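Local coordinates for intracellular serine protease (Bacillus licheniformis, PDB 4ZOQ) that cleaves lanthipeptide precursors sequence-specifically as a subtilisin-type serine protease, here with its prodomain still bound, at the interface of chains B and A. Sequence-based numbering; all coordinates share one arbitrary frame. Chains: chain A, Intracellular serine protease; chain B, Intracellular serine protease.

Contact 1: the interface of chains B and A. Residues chain B 58, 60-61; chain A 124, 128, 161.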
loop_
_atom_site.group_PDB
_atom_site.type_symbol
_atom_site.label_atom_id
_atom_site.label_comp_id
_atom_site.label_asym_id
_atom_site.label_seq_id
_atom_site.Cartn_x
_atom_site.Cartn_y
_atom_site.Cartn_z
ATOM N N ILE B 58 8.970 -18.231 5.243
ATOM C CA ILE B 58 9.198 -16.884 5.741
ATOM C C ILE B 58 9.510 -17.009 7.216
ATOM O O ILE B 58 8.603 -17.120 8.046
ATOM C CB ILE B 58 7.973 -15.938 5.495
ATOM C CG1 ILE B 58 7.577 -15.937 4.022
ATOM C CG2 ILE B 58 8.283 -14.495 5.922
ATOM C CD1 ILE B 58 6.219 -15.328 3.757
ATOM N N GLU B 60 10.538 -15.366 9.912
ATOM C CA GLU B 60 10.122 -14.540 11.035
ATOM C C GLU B 60 8.686 -14.790 11.449
ATOM O O GLU B 60 8.302 -14.518 12.574
ATOM C CB GLU B 60 10.339 -13.067 10.717
ATOM C CG GLU B 60 11.812 -12.673 10.595
ATOM C CD GLU B 60 12.374 -12.950 9.221
ATOM O OE1 GLU B 60 11.736 -13.688 8.442
ATOM O OE2 GLU B 60 13.453 -12.411 8.898
ATOM N N ILE B 61 7.883 -15.296 10.537
ATOM C CA ILE B 61 6.473 -15.538 10.837
ATOM C C ILE B 61 6.118 -17.030 10.750
ATOM O O ILE B 61 4.967 -17.412 10.980
ATOM C CB ILE B 61 5.538 -14.675 9.930
ATOM C CG1 ILE B 61 5.754 -14.959 8.451
ATOM C CG2 ILE B 61 5.728 -13.169 10.233
ATOM C CD1 ILE B 61 4.704 -14.295 7.588
ATOM N N VAL A 124 7.988 -8.583 5.288
ATOM C CA VAL A 124 9.064 -8.937 6.178
ATOM C C VAL A 124 10.398 -8.479 5.615
ATOM O O VAL A 124 11.216 -7.879 6.323
ATOM C CB VAL A 124 9.071 -10.440 6.439
ATOM C CG1 VAL A 124 10.308 -10.811 7.234
ATOM C CG2 VAL A 124 7.825 -10.802 7.210
ATOM N N ASN A 128 13.226 -5.813 7.166
ATOM C CA ASN A 128 14.635 -6.189 7.340
ATOM C C ASN A 128 15.591 -5.317 6.494
ATOM O O ASN A 128 16.771 -5.191 6.828
ATOM C CB ASN A 128 14.837 -7.672 6.998
ATOM C CG ASN A 128 14.157 -8.619 8.002
ATOM O OD1 ASN A 128 13.796 -8.237 9.123
ATOM N ND2 ASN A 128 13.971 -9.861 7.582
ATOM N N TYR A 161 5.366 -8.017 13.095
ATOM C CA TYR A 161 6.801 -7.890 12.879
ATOM C C TYR A 161 7.196 -6.470 12.447
ATOM O O TYR A 161 8.163 -5.907 12.962
ATOM C CB TYR A 161 7.259 -8.920 11.857
ATOM C CG TYR A 161 8.740 -8.992 11.670
ATOM C CD1 TYR A 161 9.567 -9.509 12.666
ATOM C CD2 TYR A 161 9.318 -8.580 10.476
ATOM C CE1 TYR A 161 10.952 -9.594 12.473
ATOM C CE2 TYR A 161 10.671 -8.659 10.270
ATOM C CZ TYR A 161 11.493 -9.165 11.263
ATOM O OH TYR A 161 12.846 -9.226 11.008
#

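Contact 2: the interface of chains B and A. Residues chain B 58, 61, 63; chain A 117, 120-121, 124, 154, 158.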
loop_
_atom_site.group_PDB
_atom_site.type_symbol
_atom_site.label_atom_id
_atom_site.label_comp_id
_atom_site.label_asym_id
_atom_site.label_seq_id
_atom_site.Cartn_x
_atom_site.Cartn_y
_atom_site.Cartn_z
ATOM N N ILE B 58 8.970 -18.231 5.243
ATOM C CA ILE B 58 9.198 -16.884 5.741
ATOM C C ILE B 58 9.510 -17.009 7.216
ATOM O O ILE B 58 8.603 -17.120 8.046
ATOM C CB ILE B 58 7.973 -15.938 5.495
ATOM C CG1 ILE B 58 7.577 -15.937 4.022
ATOM C CG2 ILE B 58 8.283 -14.495 5.922
ATOM C CD1 ILE B 58 6.219 -15.328 3.757
ATOM N N ILE B 61 7.883 -15.296 10.537
ATOM C CA ILE B 61 6.473 -15.538 10.837
ATOM C C ILE B 61 6.118 -17.030 10.750
ATOM O O ILE B 61 4.967 -17.412 10.980
ATOM C CB ILE B 61 5.538 -14.675 9.930
ATOM C CG1 ILE B 61 5.754 -14.959 8.451
ATOM C CG2 ILE B 61 5.728 -13.169 10.233
ATOM C CD1 ILE B 61 4.704 -14.295 7.588
ATOM N N PHE B 63 5.770 -19.182 8.256
ATOM C CA PHE B 63 4.750 -19.444 7.259
ATOM C C PHE B 63 5.406 -19.876 5.956
ATOM O O PHE B 63 6.261 -19.174 5.404
ATOM C CB PHE B 63 3.878 -18.184 7.086
ATOM C CG PHE B 63 2.660 -18.380 6.224
ATOM C CD1 PHE B 63 1.676 -19.290 6.566
ATOM C CD2 PHE B 63 2.482 -17.609 5.078
ATOM C CE1 PHE B 63 0.557 -19.458 5.772
ATOM C CE2 PHE B 63 1.356 -17.772 4.283
ATOM C CZ PHE B 63 0.393 -18.701 4.636
ATOM N N TYR A 117 0.670 -14.616 0.293
ATOM C CA TYR A 117 1.946 -15.134 0.769
ATOM C C TYR A 117 3.079 -14.207 0.349
ATOM O O TYR A 117 3.949 -13.866 1.152
ATOM C CB TYR A 117 2.190 -16.547 0.223
ATOM C CG TYR A 117 3.543 -17.125 0.571
ATOM C CD1 TYR A 117 3.763 -17.718 1.805
ATOM C CD2 TYR A 117 4.619 -17.033 -0.318
ATOM C CE1 TYR A 117 4.994 -18.239 2.137
ATOM C CE2 TYR A 117 5.871 -17.557 0.012
ATOM C CZ TYR A 117 6.045 -18.154 1.247
ATOM O OH TYR A 117 7.267 -18.677 1.618
ATOM N N MET A 120 3.153 -10.949 2.404
ATOM C CA MET A 120 3.766 -11.155 3.715
ATOM C C MET A 120 5.289 -11.215 3.602
ATOM O O MET A 120 6.003 -10.588 4.392
ATOM C CB MET A 120 3.258 -12.449 4.359
ATOM C CG MET A 120 1.774 -12.504 4.527
ATOM S SD MET A 120 1.227 -13.903 5.545
ATOM C CE MET A 120 -0.310 -14.292 4.697
ATOM N N LYS A 121 5.779 -11.935 2.597
ATOM C CA LYS A 121 7.215 -12.072 2.431
ATOM C C LYS A 121 7.828 -10.711 2.135
ATOM O O LYS A 121 8.874 -10.363 2.685
ATOM C CB LYS A 121 7.544 -13.057 1.328
ATOM C CG LYS A 121 9.017 -13.395 1.245
ATOM C CD LYS A 121 9.250 -14.304 0.055
ATOM C CE LYS A 121 9.159 -15.763 0.451
ATOM N NZ LYS A 121 9.236 -16.662 -0.715
ATOM N N VAL A 124 7.988 -8.583 5.288
ATOM C CA VAL A 124 9.064 -8.937 6.178
ATOM C C VAL A 124 10.398 -8.479 5.615
ATOM O O VAL A 124 11.216 -7.879 6.323
ATOM C CB VAL A 124 9.071 -10.440 6.439
ATOM C CG1 VAL A 124 10.308 -10.811 7.234
ATOM C CG2 VAL A 124 7.825 -10.802 7.210
ATOM N N ALA A 154 -1.404 -15.706 9.984
ATOM C CA ALA A 154 -0.095 -15.531 9.376
ATOM C C ALA A 154 0.141 -14.071 9.080
ATOM O O ALA A 154 1.211 -13.504 9.342
ATOM C CB ALA A 154 0.006 -16.351 8.077
ATOM N N ALA A 158 3.009 -11.001 10.316
ATOM C CA ALA A 158 3.753 -10.070 9.478
ATOM C C ALA A 158 3.552 -8.637 9.959
ATOM O O ALA A 158 4.516 -7.861 10.088
ATOM C CB ALA A 158 3.325 -10.211 8.024
#

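Contact 1: the interface of chains B and A
B:Glu60 and A:Asn128 meet tip to tip where the LicP prodomain, chain B, packs on two helices of the subtilisin-like (peptidase S8) protease, chain A. The amide nitrogen ND2 of A:Asn128 donates a hydrogen bond, a little bent at the hydrogen, to the carboxylate oxygen OE2 of B:Glu60 at 2.9 Å. The oxygen lies nearly in the amide plane but is itself approached from above the carboxylate plane, 50° out of it. The rest of the glutamate is carried by carbon contacts. Its CB sits over one face of the A:Tyr161 ring near the rim, and CG of B:Glu60 lies 3.6 Å from CZ of A:Tyr161, the carbon bearing the phenol oxygen. A bend at chi2 (84°) then turns the carboxylate off the tyrosine and across A:Val124, whose methyl CG1 is 3.6 Å from CD of B:Glu60. The tyrosine face thus supports CB and CG, while the ND2 bond restrains the carboxylate's rotation.

Further out, A:Val124 spreads its two methyls between two prodomain residues: CG1, anti to the backbone N (chi1 173°), lies over a face of the carboxylate, 3.4 Å from OE1 of B:Glu60, while CG2 faces the methyl CG2 of B:Ile58 at 3.9 Å. A:Asn128 and A:Val124 lie one turn apart on helix 116-128, and A:Tyr161 comes from helix 146-164. B:Glu60 itself sits in the loop between strands 54-58 and 63-67.

Contact 2: the interface of chains B and A
B:Phe63 lays its ring between A:Ala154 and A:Tyr117, where the prodomain's strand 63-67 begins against the subtilase-family protease on helices 116-128 and 146-164. No hydrogen bond links the two chains here, and the patch is held by carbon packing. With CG anti to the backbone N (chi1 -172°), the ring is carried from CB toward the protease. At its root, CG already touches the methyl of A:Ala154; this CB caps one face over the ring centre, 3.8 Å from the B:Phe63 centroid, a CH-pi contact. Along one rim CD1 and CE1 of B:Phe63 stay under this methyl. Near the other rim, CD2-CE2, the tyrosine carbon CD1 lies off the ring plane on the side opposite the methyl, with CE2 of B:Phe63 3.5 Å from CD1 of A:Tyr117. CE2 in turn lies at the tyrosine's edge, in its ring plane, and the two side chains pass in opposite directions. Here A:Met120 crosses at about a right angle: its sulphur SD comes to 3.9 Å from CD2 of B:Phe63, and its methyl CE reaches CE2. An alanine in place of B:Phe63 would probably leave the A:Ala154 methyl and the edge of A:Tyr117 without their aromatic partner and open a gap beside A:Met120.

A:Tyr117 is also engaged through a face: the methyl CD1 of B:Ile58 sits 3.9 Å from the A:Tyr117 centroid, offset toward the rim, a second CH-pi contact. CD1 of B:Ile58 also meets CB of A:Lys121 at 3.6 Å, so the lysine contributes the aliphatic part of its chain. B:Ile61 places CG1 between its backbone N and carbonyl carbon (chi1 59°), and the two branches diverge. CD1 of B:Ile61 approaches CB of A:Met120 at 4.0 Å, while CG2 of B:Ile61 rests 3.8 Å from CA of A:Ala158.

Contact 1 and contact 2 are adjoining parts of one interface, their C-alpha centres about 6 Å apart, with B:Ile58, B:Ile61 and A:Val124 common to both. Each pairs the prodomain segment running from strand 54-58 through its loop toward strand 63-67 with helices 116-128 and 146-164 of the protease. A polar bond in contact 1 thus borders a patch held by apolar packing in contact 2. The centre of contact 2 lies about 15 Å from A:Asp51 and 20 Å from A:His86, the aspartate and histidine of the catalytic triad, so this patch probably holds the prodomain in place without touching the catalytic groups.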